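Local structure of Serine/threonine-protein kinase Tel1 (Chaetomium thermophilum, 6SKY) at residues L2011-T2016 with S2034-Y2040; V2059-L2063 with L2090-D2094; I2419-R2425 with R2455-H2460; W2469-R2473 with D2511-R2515. The protein phosphorylates serine and threonine residues of proteins with ATP and probably activates checkpoint signalling after DNA damage. All blocks are in the same frame, centred on the assembly; numbering follows the deposited sequence.

The four contacts follow one another along the chain without overlap. Contacts 1 and 2 lie in the same part of the FAT helical array, their centres about 15 Å apart, and they touch: the CG2 methyl of T2038, on helix 2035-2047, packs against G2062 and L2090 of contact 2. Contact 3 lies late in the FAT region, on the far side of the chain's centre from contact 1 and about 57 Å from it, centre to centre. Contact 4 is about 22 Å from contact 3, centre to centre; helices 2444-2459 and 2461-2472, successive in the chain, carry one segment of each. Contacts 3 and 4 lead from FAT helices toward the kinase sheet, strand 2651-2655 bordering contact 4.

Contact 1. Residues L2011-T2016 with S2034-Y2040; sequences LDATFT and SWAVTVY
F2015 reaches from helix 2011-2021 into the start of helix 2035-2047. Its CB rests on the CB of A2036, 4.0 Å away, where the two helices come near each other. From CG onward the ring slides under V2037: the CG2 methyl lies over one face, 4.1 Å from the F2015 ring centroid, nearest to CD2 and also touching CE2. On the other flank CD1 meets Y2040 CD2 at 3.4 Å, and CE1 follows along the same ring. This is an offset edge-to-face pair, the edge of F2015 turned to the face of Y2040 with planes 67° apart. With its CG anti to the backbone N (chi1 -178°), the Y2040 ring is carried toward F2015, while its OH bonds to I2023 O and L2026 N. Beside the phenylalanine, T2016 OG1 donates to D2012 O (2.7 Å) and lies along the A2036 methyl. The segment axes approach to 8.3 Å at 25°, a near-parallel helix pair within the alpha-solenoid architecture of the FAT domain.

Contact 2. Residues V2059-L2063 with L2090-D2094; sequences VHDGL and LTELD
L2090 runs alongside L2063 in the opposite direction, the two chains sliding past each other so that L2063 CD2 lies 3.6 Å from L2090 CB. Further out, the CD1 methyl of L2090 comes down on the backbone between G2062 and L2063, touching G2062 C at 3.8 Å. It gets that close because G2062 has no side chain, and the same methyl meets T2038 of helix 2035-2047. V2059 fills the next position with both of its branches. CG1, anti to its backbone N (chi1 171°), points at L2090 O (3.8 Å) and the carboxylate of D2094, whereas CG2 crosses to L2093 CD2 at 4.0 Å. The leucines and V2059 carry most of the contact. At the margin the imidazole of H2060 turns an edge to D2094, CE1 as modelled 3.1 Å from OD2 with ring and carboxylate planes 49° apart. R1635 of helix 1627-1644 lies by this corner, packing on H2060 and forming a long, weak ion pair with D2094. The segment axes stand 10.2 Å apart at 158°, and helices 2052-2070 and 2077-2097 are consecutive: this is an antiparallel helical hairpin, the building element of alpha-solenoid folds such as the FAT domain.

Contact 3. Residues I2419-R2425 with R2455-H2460; sequences INKVPTR and RICVDH
The loop that leaves helix 2409-2418 folds onto the C-terminal end of helix 2444-2459 in the FAT region, and T2424 is its main point of attachment. T2424 OG1 donates to D2459 OD2 at 2.8 Å, reaching that oxygen on its anti side and 34° out of the carboxylate plane. With OG1 placed between the backbone N and the carbonyl carbon (chi1 45°), CG2 is sent the other way, to R2455 NH2 at 3.4 Å, while CB rests on I2456 CG1 at 4.0 Å. The R2455 chain bends at chi3, which brings its guanidinium back toward the loop; N2420 OD1 stands over one face, 3.9 Å above the plane and off toward the rim. D2451 forms a long, weak ion pair with the same arginine. Where the helix ends, the H2460 ring has T2424 OG1 in plane at its edge, and NE2 meets R2425 CB at 3.6 Å. Its ND1 bonds to Y2570 OH, and R2425 runs out to a salt bridge with D2389. A valine in place of T2424 would probably leave D2459 OD2 without this donor and weaken the loop's hold on the helix end. The arrangement is that of an interhelical loop docked on a helix C-terminus, as in the all-helical FAT region.

Contact 4. Residues W2469-R2473 with D2511-R2515; sequences WTGAR and DQTSR
The indole of W2469 is sandwiched between aliphatic carbons. Over the centre of one face sits S2514 CB, 3.6 Å from the centroid of the six-membered ring in a CH-pi contact; over the opposite face, offset toward the rim, lies R2473 CG of its own segment, 3.6 Å above the plane. At the edge, in plane, is the carboxylate carbon of D2511. NE1 donates there to D2511 OD1 at 2.7 Å, but the bond is weak, bent to 128° at the hydrogen. R2473 bends at chi2 and chi3 round the indole and brings NH2 to the same carboxylate, a salt bridge 2.6 Å from OD1, with a weak, nearly straight bond to OD2. D2511 thus meets an indole N-H, weakly, and a guanidinium in a salt bridge. R2515 brings a second guanidinium, NH1 3.1 Å from R2473 NH2 and the planes only 12° apart; the nearby D2511 charge probably helps to balance the pair. A leucine in place of W2469 would probably leave D2511 without its indole donor and strip S2514 and the R2473 chain of the flat surface between them. Around the contact, T2470 OG1 lies within hydrogen-bonding reach of the carbonyls of P2653 and L2654 in kinase-sheet strand 2651-2655, Q2487 of helix 2483-2497 holds A2472 O, and T2513 packs on helix 2541-2552.

Contact 1. Residues L2011-T2016 with S2034-Y2040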
loop_
_atom_site.group_PDB
_atom_site.type_symbol
_atom_site.label_atom_id
_atom_site.label_comp_id
_atom_site.label_asym_id
_atom_site.label_seq_id
_atom_site.Cartn_x
_atom_site.Cartn_y
_atom_site.Cartn_z
ATOM N N LEU A 2011 23.280 -3.088 -25.014
ATOM C CA LEU A 2011 22.847 -3.335 -26.381
ATOM C C LEU A 2011 21.353 -3.632 -26.436
ATOM O O LEU A 2011 20.614 -3.035 -27.232
ATOM C CB LEU A 2011 23.654 -4.492 -26.961
ATOM C CG LEU A 2011 23.795 -4.622 -28.472
ATOM C CD1 LEU A 2011 24.491 -3.416 -29.044
ATOM C CD2 LEU A 2011 24.564 -5.873 -28.786
ATOM N N ASP A 2012 20.895 -4.556 -25.595
ATOM C CA ASP A 2012 19.468 -4.820 -25.503
ATOM C C ASP A 2012 18.704 -3.558 -25.152
ATOM O O ASP A 2012 17.654 -3.282 -25.736
ATOM C CB ASP A 2012 19.195 -5.909 -24.471
ATOM C CG ASP A 2012 19.359 -7.302 -25.034
ATOM O OD1 ASP A 2012 19.778 -7.429 -26.200
ATOM O OD2 ASP A 2012 19.060 -8.275 -24.314
ATOM N N ALA A 2013 19.214 -2.772 -24.207
ATOM C CA ALA A 2013 18.520 -1.555 -23.808
ATOM C C ALA A 2013 18.475 -0.550 -24.944
ATOM O O ALA A 2013 17.424 0.036 -25.224
ATOM C CB ALA A 2013 19.192 -0.948 -22.584
ATOM N N THR A 2014 19.605 -0.347 -25.616
ATOM C CA THR A 2014 19.656 0.582 -26.737
ATOM C C THR A 2014 18.607 0.246 -27.781
ATOM O O THR A 2014 17.815 1.104 -28.182
ATOM C CB THR A 2014 21.044 0.565 -27.365
ATOM O OG1 THR A 2014 22.020 0.875 -26.368
ATOM C CG2 THR A 2014 21.129 1.576 -28.468
ATOM N N PHE A 2015 18.562 -1.013 -28.215
ATOM C CA PHE A 2015 17.685 -1.328 -29.333
ATOM C C PHE A 2015 16.240 -1.568 -28.921
ATOM O O PHE A 2015 15.334 -1.294 -29.716
ATOM C CB PHE A 2015 18.269 -2.497 -30.107
ATOM C CG PHE A 2015 19.502 -2.127 -30.848
ATOM C CD1 PHE A 2015 19.428 -1.628 -32.120
ATOM C CD2 PHE A 2015 20.732 -2.204 -30.247
ATOM C CE1 PHE A 2015 20.550 -1.252 -32.785
ATOM C CE2 PHE A 2015 21.854 -1.828 -30.914
ATOM C CZ PHE A 2015 21.760 -1.351 -32.179
ATOM N N THR A 2016 15.988 -1.973 -27.678
ATOM C CA THR A 2016 14.623 -2.002 -27.173
ATOM C C THR A 2016 14.045 -0.601 -27.093
ATOM O O THR A 2016 12.904 -0.366 -27.501
ATOM C CB THR A 2016 14.590 -2.667 -25.804
ATOM O OG1 THR A 2016 15.098 -3.995 -25.908
ATOM C CG2 THR A 2016 13.187 -2.734 -25.299
ATOM N N SER A 2034 22.106 -10.706 -29.958
ATOM C CA SER A 2034 21.053 -10.047 -29.207
ATOM C C SER A 2034 19.734 -10.182 -29.947
ATOM O O SER A 2034 19.682 -10.032 -31.167
ATOM C CB SER A 2034 21.397 -8.577 -28.997
ATOM O OG SER A 2034 20.538 -7.984 -28.051
ATOM N N TRP A 2035 18.668 -10.489 -29.210
ATOM C CA TRP A 2035 17.358 -10.595 -29.837
ATOM C C TRP A 2035 16.811 -9.227 -30.206
ATOM O O TRP A 2035 16.086 -9.089 -31.202
ATOM C CB TRP A 2035 16.393 -11.324 -28.909
ATOM C CG TRP A 2035 15.986 -10.518 -27.744
ATOM C CD1 TRP A 2035 16.614 -10.440 -26.549
ATOM C CD2 TRP A 2035 14.855 -9.655 -27.662
ATOM N NE1 TRP A 2035 15.947 -9.581 -25.722
ATOM C CE2 TRP A 2035 14.862 -9.085 -26.386
ATOM C CE3 TRP A 2035 13.840 -9.305 -28.548
ATOM C CZ2 TRP A 2035 13.897 -8.188 -25.974
ATOM C CZ3 TRP A 2035 12.888 -8.422 -28.137
ATOM C CH2 TRP A 2035 12.917 -7.872 -26.864
ATOM N N ALA A 2036 17.163 -8.207 -29.424
ATOM C CA ALA A 2036 16.672 -6.861 -29.669
ATOM C C ALA A 2036 17.194 -6.322 -30.984
ATOM O O ALA A 2036 16.466 -5.647 -31.711
ATOM C CB ALA A 2036 17.072 -5.955 -28.515
ATOM N N VAL A 2037 18.437 -6.649 -31.327
ATOM C CA VAL A 2037 19.013 -6.197 -32.587
ATOM C C VAL A 2037 18.334 -6.875 -33.767
ATOM O O VAL A 2037 18.063 -6.243 -34.788
ATOM C CB VAL A 2037 20.527 -6.439 -32.585
ATOM C CG1 VAL A 2037 21.137 -5.915 -33.841
ATOM C CG2 VAL A 2037 21.147 -5.777 -31.391
ATOM N N THR A 2038 18.039 -8.167 -33.642
ATOM C CA THR A 2038 17.348 -8.900 -34.695
ATOM C C THR A 2038 15.979 -8.303 -34.973
ATOM O O THR A 2038 15.625 -7.998 -36.124
ATOM C CB THR A 2038 17.210 -10.360 -34.280
ATOM O OG1 THR A 2038 18.504 -10.951 -34.161
ATOM C CG2 THR A 2038 16.410 -11.129 -35.287
ATOM N N VAL A 2039 15.187 -8.140 -33.920
ATOM C CA VAL A 2039 13.847 -7.593 -34.069
ATOM C C VAL A 2039 13.907 -6.161 -34.589
ATOM O O VAL A 2039 13.109 -5.756 -35.448
ATOM C CB VAL A 2039 13.115 -7.711 -32.722
ATOM C CG1 VAL A 2039 12.054 -6.694 -32.601
ATOM C CG2 VAL A 2039 12.531 -9.085 -32.590
ATOM N N TYR A 2040 14.880 -5.385 -34.110
ATOM C CA TYR A 2040 15.037 -4.014 -34.563
ATOM C C TYR A 2040 15.357 -3.949 -36.041
ATOM O O TYR A 2040 14.833 -3.093 -36.750
ATOM C CB TYR A 2040 16.138 -3.331 -33.767
ATOM C CG TYR A 2040 16.322 -1.895 -34.146
ATOM C CD1 TYR A 2040 15.403 -0.948 -33.764
ATOM C CD2 TYR A 2040 17.410 -1.485 -34.886
ATOM C CE1 TYR A 2040 15.555 0.351 -34.106
ATOM C CE2 TYR A 2040 17.567 -0.180 -35.230
ATOM C CZ TYR A 2040 16.633 0.733 -34.836
ATOM O OH TYR A 2040 16.776 2.046 -35.168
#

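Contact 2. Residues V2059-L2063 with L2090-D2094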
loop_
_atom_site.group_PDB
_atom_site.type_symbol
_atom_site.label_atom_id
_atom_site.label_comp_id
_atom_site.label_asym_id
_atom_site.label_seq_id
_atom_site.Cartn_x
_atom_site.Cartn_y
_atom_site.Cartn_z
ATOM N N VAL A 2059 13.100 -10.502 -42.562
ATOM C CA VAL A 2059 12.474 -11.352 -41.553
ATOM C C VAL A 2059 13.040 -12.763 -41.610
ATOM O O VAL A 2059 13.324 -13.375 -40.573
ATOM C CB VAL A 2059 10.948 -11.345 -41.734
ATOM C CG1 VAL A 2059 10.310 -12.373 -40.849
ATOM C CG2 VAL A 2059 10.390 -9.982 -41.431
ATOM N N HIS A 2060 13.222 -13.303 -42.816
ATOM C CA HIS A 2060 13.738 -14.662 -42.948
ATOM C C HIS A 2060 15.190 -14.758 -42.507
ATOM O O HIS A 2060 15.594 -15.752 -41.892
ATOM C CB HIS A 2060 13.580 -15.137 -44.382
ATOM C CG HIS A 2060 12.162 -15.397 -44.769
ATOM N ND1 HIS A 2060 11.152 -15.520 -43.842
ATOM C CD2 HIS A 2060 11.582 -15.560 -45.979
ATOM C CE1 HIS A 2060 10.011 -15.743 -44.464
ATOM N NE2 HIS A 2060 10.244 -15.772 -45.762
ATOM N N ASP A 2061 15.992 -13.735 -42.797
ATOM C CA ASP A 2061 17.351 -13.715 -42.274
ATOM C C ASP A 2061 17.351 -13.669 -40.752
ATOM O O ASP A 2061 18.190 -14.306 -40.104
ATOM C CB ASP A 2061 18.111 -12.528 -42.850
ATOM C CG ASP A 2061 19.608 -12.629 -42.626
ATOM O OD1 ASP A 2061 20.061 -13.607 -41.993
ATOM O OD2 ASP A 2061 20.339 -11.730 -43.090
ATOM N N GLY A 2062 16.406 -12.934 -40.164
ATOM C CA GLY A 2062 16.312 -12.900 -38.714
ATOM C C GLY A 2062 15.976 -14.251 -38.119
ATOM O O GLY A 2062 16.584 -14.678 -37.136
ATOM N N LEU A 2063 14.999 -14.940 -38.706
ATOM C CA LEU A 2063 14.629 -16.271 -38.225
ATOM C C LEU A 2063 15.796 -17.241 -38.324
ATOM O O LEU A 2063 16.066 -18.009 -37.391
ATOM C CB LEU A 2063 13.437 -16.802 -39.015
ATOM C CG LEU A 2063 12.099 -16.093 -38.851
ATOM C CD1 LEU A 2063 11.131 -16.562 -39.892
ATOM C CD2 LEU A 2063 11.543 -16.343 -37.481
ATOM N N LEU A 2090 9.015 -12.369 -34.709
ATOM C CA LEU A 2090 9.245 -12.389 -36.150
ATOM C C LEU A 2090 8.164 -13.169 -36.879
ATOM O O LEU A 2090 7.787 -12.810 -37.996
ATOM C CB LEU A 2090 10.616 -12.971 -36.460
ATOM C CG LEU A 2090 11.833 -12.143 -36.078
ATOM C CD1 LEU A 2090 13.051 -13.009 -36.079
ATOM C CD2 LEU A 2090 12.013 -11.021 -37.037
ATOM N N THR A 2091 7.625 -14.212 -36.256
ATOM C CA THR A 2091 6.563 -14.975 -36.901
ATOM C C THR A 2091 5.262 -14.184 -36.975
ATOM O O THR A 2091 4.564 -14.239 -37.988
ATOM C CB THR A 2091 6.360 -16.294 -36.167
ATOM O OG1 THR A 2091 7.581 -17.030 -36.194
ATOM C CG2 THR A 2091 5.308 -17.110 -36.832
ATOM N N GLU A 2092 4.917 -13.432 -35.928
ATOM C CA GLU A 2092 3.707 -12.609 -36.006
ATOM C C GLU A 2092 3.861 -11.481 -37.021
ATOM O O GLU A 2092 2.913 -11.151 -37.747
ATOM C CB GLU A 2092 3.353 -12.045 -34.633
ATOM C CG GLU A 2092 2.836 -13.090 -33.651
ATOM C CD GLU A 2092 2.630 -12.548 -32.242
ATOM O OE1 GLU A 2092 3.422 -11.682 -31.809
ATOM O OE2 GLU A 2092 1.676 -12.991 -31.568
ATOM N N LEU A 2093 5.045 -10.874 -37.078
ATOM C CA LEU A 2093 5.331 -9.901 -38.127
ATOM C C LEU A 2093 5.116 -10.504 -39.508
ATOM O O LEU A 2093 4.429 -9.921 -40.354
ATOM C CB LEU A 2093 6.762 -9.394 -37.975
ATOM C CG LEU A 2093 7.320 -8.423 -39.004
ATOM C CD1 LEU A 2093 6.374 -7.297 -39.225
ATOM C CD2 LEU A 2093 8.633 -7.890 -38.530
ATOM N N ASP A 2094 5.706 -11.672 -39.756
ATOM C CA ASP A 2094 5.546 -12.323 -41.048
ATOM C C ASP A 2094 4.091 -12.650 -41.333
ATOM O O ASP A 2094 3.662 -12.632 -42.488
ATOM C CB ASP A 2094 6.386 -13.591 -41.090
ATOM C CG ASP A 2094 6.849 -13.938 -42.483
ATOM O OD1 ASP A 2094 6.258 -13.432 -43.458
ATOM O OD2 ASP A 2094 7.810 -14.723 -42.604
#

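Contact 3. Residues I2419-R2425 with R2455-H2460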
loop_
_atom_site.group_PDB
_atom_site.type_symbol
_atom_site.label_atom_id
_atom_site.label_comp_id
_atom_site.label_asym_id
_atom_site.label_seq_id
_atom_site.Cartn_x
_atom_site.Cartn_y
_atom_site.Cartn_z
ATOM N N ILE A 2419 -36.887 -22.078 -11.574
ATOM C CA ILE A 2419 -35.899 -23.131 -11.349
ATOM C C ILE A 2419 -35.702 -24.045 -12.552
ATOM O O ILE A 2419 -34.627 -24.632 -12.698
ATOM C CB ILE A 2419 -36.289 -23.962 -10.115
ATOM C CG1 ILE A 2419 -35.161 -24.897 -9.688
ATOM C CG2 ILE A 2419 -37.517 -24.775 -10.398
ATOM C CD1 ILE A 2419 -33.981 -24.216 -9.097
ATOM N N ASN A 2420 -36.684 -24.174 -13.432
ATOM C CA ASN A 2420 -36.593 -25.174 -14.488
ATOM C C ASN A 2420 -35.736 -24.746 -15.665
ATOM O O ASN A 2420 -35.636 -25.500 -16.635
ATOM C CB ASN A 2420 -37.985 -25.537 -14.988
ATOM C CG ASN A 2420 -38.769 -26.311 -13.975
ATOM O OD1 ASN A 2420 -38.568 -27.509 -13.808
ATOM N ND2 ASN A 2420 -39.670 -25.633 -13.281
ATOM N N LYS A 2421 -35.116 -23.576 -15.613
ATOM C CA LYS A 2421 -34.311 -23.088 -16.718
ATOM C C LYS A 2421 -32.825 -23.191 -16.452
ATOM O O LYS A 2421 -32.028 -22.903 -17.345
ATOM C CB LYS A 2421 -34.688 -21.646 -17.034
ATOM C CG LYS A 2421 -36.138 -21.511 -17.410
ATOM C CD LYS A 2421 -36.599 -20.081 -17.392
ATOM C CE LYS A 2421 -38.101 -20.023 -17.539
ATOM N NZ LYS A 2421 -38.587 -18.628 -17.658
ATOM N N VAL A 2422 -32.434 -23.599 -15.253
ATOM C CA VAL A 2422 -31.029 -23.794 -14.926
ATOM C C VAL A 2422 -30.629 -25.193 -15.368
ATOM O O VAL A 2422 -31.368 -26.152 -15.115
ATOM C CB VAL A 2422 -30.777 -23.595 -13.426
ATOM C CG1 VAL A 2422 -29.301 -23.538 -13.151
ATOM C CG2 VAL A 2422 -31.449 -22.346 -12.950
ATOM N N PRO A 2423 -29.498 -25.361 -16.043
ATOM C CA PRO A 2423 -28.986 -26.710 -16.282
ATOM C C PRO A 2423 -28.701 -27.410 -14.965
ATOM O O PRO A 2423 -28.178 -26.813 -14.027
ATOM C CB PRO A 2423 -27.701 -26.461 -17.072
ATOM C CG PRO A 2423 -27.855 -25.114 -17.627
ATOM C CD PRO A 2423 -28.650 -24.336 -16.660
ATOM N N THR A 2424 -29.046 -28.691 -14.892
ATOM C CA THR A 2424 -28.835 -29.405 -13.644
ATOM C C THR A 2424 -27.373 -29.708 -13.376
ATOM O O THR A 2424 -27.056 -30.197 -12.294
ATOM C CB THR A 2424 -29.636 -30.699 -13.627
ATOM O OG1 THR A 2424 -29.480 -31.370 -14.876
ATOM C CG2 THR A 2424 -31.090 -30.402 -13.410
ATOM N N ARG A 2425 -26.478 -29.436 -14.318
ATOM C CA ARG A 2425 -25.064 -29.640 -14.051
ATOM C C ARG A 2425 -24.499 -28.599 -13.104
ATOM O O ARG A 2425 -23.366 -28.758 -12.643
ATOM C CB ARG A 2425 -24.275 -29.626 -15.352
ATOM C CG ARG A 2425 -24.238 -28.286 -16.016
ATOM C CD ARG A 2425 -23.349 -28.297 -17.224
ATOM N NE ARG A 2425 -23.094 -26.946 -17.704
ATOM C CZ ARG A 2425 -23.858 -26.310 -18.582
ATOM N NH1 ARG A 2425 -23.549 -25.083 -18.960
ATOM N NH2 ARG A 2425 -24.930 -26.898 -19.082
ATOM N N ARG A 2455 -34.388 -34.666 -11.212
ATOM C CA ARG A 2455 -33.819 -34.253 -12.488
ATOM C C ARG A 2455 -32.301 -34.339 -12.494
ATOM O O ARG A 2455 -31.708 -34.665 -13.527
ATOM C CB ARG A 2455 -34.277 -32.843 -12.832
ATOM C CG ARG A 2455 -35.734 -32.777 -13.193
ATOM C CD ARG A 2455 -36.128 -31.420 -13.721
ATOM N NE ARG A 2455 -35.982 -30.376 -12.718
ATOM C CZ ARG A 2455 -35.102 -29.389 -12.795
ATOM N NH1 ARG A 2455 -35.039 -28.486 -11.837
ATOM N NH2 ARG A 2455 -34.295 -29.301 -13.836
ATOM N N ILE A 2456 -31.649 -34.062 -11.364
ATOM C CA ILE A 2456 -30.201 -34.239 -11.315
ATOM C C ILE A 2456 -29.837 -35.703 -11.488
ATOM O O ILE A 2456 -28.914 -36.040 -12.233
ATOM C CB ILE A 2456 -29.620 -33.683 -10.008
ATOM C CG1 ILE A 2456 -29.823 -32.182 -9.924
ATOM C CG2 ILE A 2456 -28.151 -33.994 -9.930
ATOM C CD1 ILE A 2456 -29.479 -31.630 -8.590
ATOM N N CYS A 2457 -30.546 -36.601 -10.804
ATOM C CA CYS A 2457 -30.228 -38.018 -10.933
ATOM C C CYS A 2457 -30.558 -38.564 -12.310
ATOM O O CYS A 2457 -29.995 -39.584 -12.705
ATOM C CB CYS A 2457 -30.963 -38.829 -9.875
ATOM S SG CYS A 2457 -30.509 -38.408 -8.205
ATOM N N VAL A 2458 -31.456 -37.919 -13.049
ATOM C CA VAL A 2458 -31.755 -38.390 -14.397
ATOM C C VAL A 2458 -30.734 -37.872 -15.404
ATOM O O VAL A 2458 -30.300 -38.610 -16.290
ATOM C CB VAL A 2458 -33.186 -38.003 -14.790
ATOM C CG1 VAL A 2458 -33.419 -38.287 -16.238
ATOM C CG2 VAL A 2458 -34.158 -38.776 -13.973
ATOM N N ASP A 2459 -30.327 -36.606 -15.299
ATOM C CA ASP A 2459 -29.366 -36.089 -16.268
ATOM C C ASP A 2459 -27.958 -36.595 -16.007
ATOM O O ASP A 2459 -27.232 -36.919 -16.948
ATOM C CB ASP A 2459 -29.369 -34.566 -16.265
ATOM C CG ASP A 2459 -30.649 -33.988 -16.796
ATOM O OD1 ASP A 2459 -31.570 -34.768 -17.097
ATOM O OD2 ASP A 2459 -30.738 -32.753 -16.911
ATOM N N HIS A 2460 -27.547 -36.658 -14.748
ATOM C CA HIS A 2460 -26.196 -37.064 -14.369
ATOM C C HIS A 2460 -26.306 -38.213 -13.383
ATOM O O HIS A 2460 -26.210 -38.013 -12.169
ATOM C CB HIS A 2460 -25.421 -35.888 -13.781
ATOM C CG HIS A 2460 -25.498 -34.653 -14.616
ATOM N ND1 HIS A 2460 -24.525 -34.306 -15.523
ATOM C CD2 HIS A 2460 -26.448 -33.697 -14.703
ATOM C CE1 HIS A 2460 -24.867 -33.185 -16.125
ATOM N NE2 HIS A 2460 -26.032 -32.795 -15.647
#

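Contact 4. Residues W2469-R2473 with D2511-R2515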
loop_
_atom_site.group_PDB
_atom_site.type_symbol
_atom_site.label_atom_id
_atom_site.label_comp_id
_atom_site.label_asym_id
_atom_site.label_seq_id
_atom_site.Cartn_x
_atom_site.Cartn_y
_atom_site.Cartn_z
ATOM N N TRP A 2469 -29.266 -44.248 -3.591
ATOM C CA TRP A 2469 -29.170 -45.600 -3.055
ATOM C C TRP A 2469 -28.865 -45.577 -1.567
ATOM O O TRP A 2469 -29.495 -46.288 -0.783
ATOM C CB TRP A 2469 -28.106 -46.401 -3.804
ATOM C CG TRP A 2469 -28.157 -47.853 -3.483
ATOM C CD1 TRP A 2469 -28.880 -48.797 -4.124
ATOM C CD2 TRP A 2469 -27.475 -48.524 -2.421
ATOM N NE1 TRP A 2469 -28.693 -50.018 -3.538
ATOM C CE2 TRP A 2469 -27.831 -49.875 -2.487
ATOM C CE3 TRP A 2469 -26.592 -48.112 -1.422
ATOM C CZ2 TRP A 2469 -27.339 -50.813 -1.600
ATOM C CZ3 TRP A 2469 -26.110 -49.046 -0.543
ATOM C CH2 TRP A 2469 -26.479 -50.376 -0.636
ATOM N N THR A 2470 -27.894 -44.768 -1.155
ATOM C CA THR A 2470 -27.559 -44.691 0.259
ATOM C C THR A 2470 -28.722 -44.158 1.077
ATOM O O THR A 2470 -28.951 -44.602 2.205
ATOM C CB THR A 2470 -26.332 -43.816 0.453
ATOM O OG1 THR A 2470 -25.262 -44.334 -0.338
ATOM C CG2 THR A 2470 -25.918 -43.814 1.895
ATOM N N GLY A 2471 -29.475 -43.207 0.533
ATOM C CA GLY A 2471 -30.597 -42.672 1.278
ATOM C C GLY A 2471 -31.722 -43.671 1.447
ATOM O O GLY A 2471 -32.385 -43.698 2.482
ATOM N N ALA A 2472 -31.957 -44.501 0.437
ATOM C CA ALA A 2472 -33.054 -45.452 0.532
ATOM C C ALA A 2472 -32.678 -46.654 1.389
ATOM O O ALA A 2472 -33.396 -47.003 2.328
ATOM C CB ALA A 2472 -33.480 -45.896 -0.865
ATOM N N ARG A 2473 -31.556 -47.294 1.088
ATOM C CA ARG A 2473 -31.129 -48.493 1.801
ATOM C C ARG A 2473 -30.321 -48.158 3.046
ATOM O O ARG A 2473 -30.876 -47.990 4.129
ATOM C CB ARG A 2473 -30.305 -49.384 0.875
ATOM C CG ARG A 2473 -30.855 -49.469 -0.537
ATOM C CD ARG A 2473 -32.136 -50.272 -0.594
ATOM N NE ARG A 2473 -33.102 -49.719 -1.540
ATOM C CZ ARG A 2473 -33.146 -50.023 -2.832
ATOM N NH1 ARG A 2473 -34.068 -49.476 -3.612
ATOM N NH2 ARG A 2473 -32.273 -50.873 -3.345
ATOM N N ASP A 2511 -27.897 -50.630 -8.226
ATOM C CA ASP A 2511 -28.557 -51.343 -7.139
ATOM C C ASP A 2511 -27.839 -52.649 -6.816
ATOM O O ASP A 2511 -27.368 -52.862 -5.689
ATOM C CB ASP A 2511 -30.010 -51.601 -7.528
ATOM C CG ASP A 2511 -30.943 -51.539 -6.355
ATOM O OD1 ASP A 2511 -30.493 -51.156 -5.262
ATOM O OD2 ASP A 2511 -32.130 -51.874 -6.521
ATOM N N GLN A 2512 -27.736 -53.536 -7.808
ATOM C CA GLN A 2512 -27.153 -54.851 -7.564
ATOM C C GLN A 2512 -25.688 -54.745 -7.172
ATOM O O GLN A 2512 -25.218 -55.445 -6.260
ATOM C CB GLN A 2512 -27.298 -55.725 -8.805
ATOM C CG GLN A 2512 -28.695 -55.797 -9.369
ATOM C CD GLN A 2512 -29.681 -56.387 -8.400
ATOM O OE1 GLN A 2512 -29.311 -57.126 -7.492
ATOM N NE2 GLN A 2512 -30.951 -56.060 -8.581
ATOM N N THR A 2513 -24.951 -53.866 -7.844
ATOM C CA THR A 2513 -23.534 -53.730 -7.569
ATOM C C THR A 2513 -23.285 -53.194 -6.168
ATOM O O THR A 2513 -22.376 -53.663 -5.477
ATOM C CB THR A 2513 -22.908 -52.829 -8.615
ATOM O OG1 THR A 2513 -22.952 -53.490 -9.882
ATOM C CG2 THR A 2513 -21.492 -52.550 -8.257
ATOM N N SER A 2514 -24.071 -52.217 -5.720
ATOM C CA SER A 2514 -23.885 -51.714 -4.370
ATOM C C SER A 2514 -24.242 -52.771 -3.341
ATOM O O SER A 2514 -23.602 -52.856 -2.289
ATOM C CB SER A 2514 -24.718 -50.461 -4.167
ATOM O OG SER A 2514 -24.707 -49.689 -5.344
ATOM N N ARG A 2515 -25.252 -53.596 -3.629
ATOM C CA ARG A 2515 -25.580 -54.673 -2.702
ATOM C C ARG A 2515 -24.407 -55.627 -2.529
ATOM O O ARG A 2515 -24.054 -55.997 -1.404
ATOM C CB ARG A 2515 -26.819 -55.418 -3.176
ATOM C CG ARG A 2515 -28.064 -54.583 -3.111
ATOM C CD ARG A 2515 -29.303 -55.419 -3.278
ATOM N NE ARG A 2515 -30.500 -54.616 -3.083
ATOM C CZ ARG A 2515 -30.983 -54.283 -1.893
ATOM N NH1 ARG A 2515 -32.078 -53.546 -1.801
ATOM N NH2 ARG A 2515 -30.370 -54.685 -0.791
#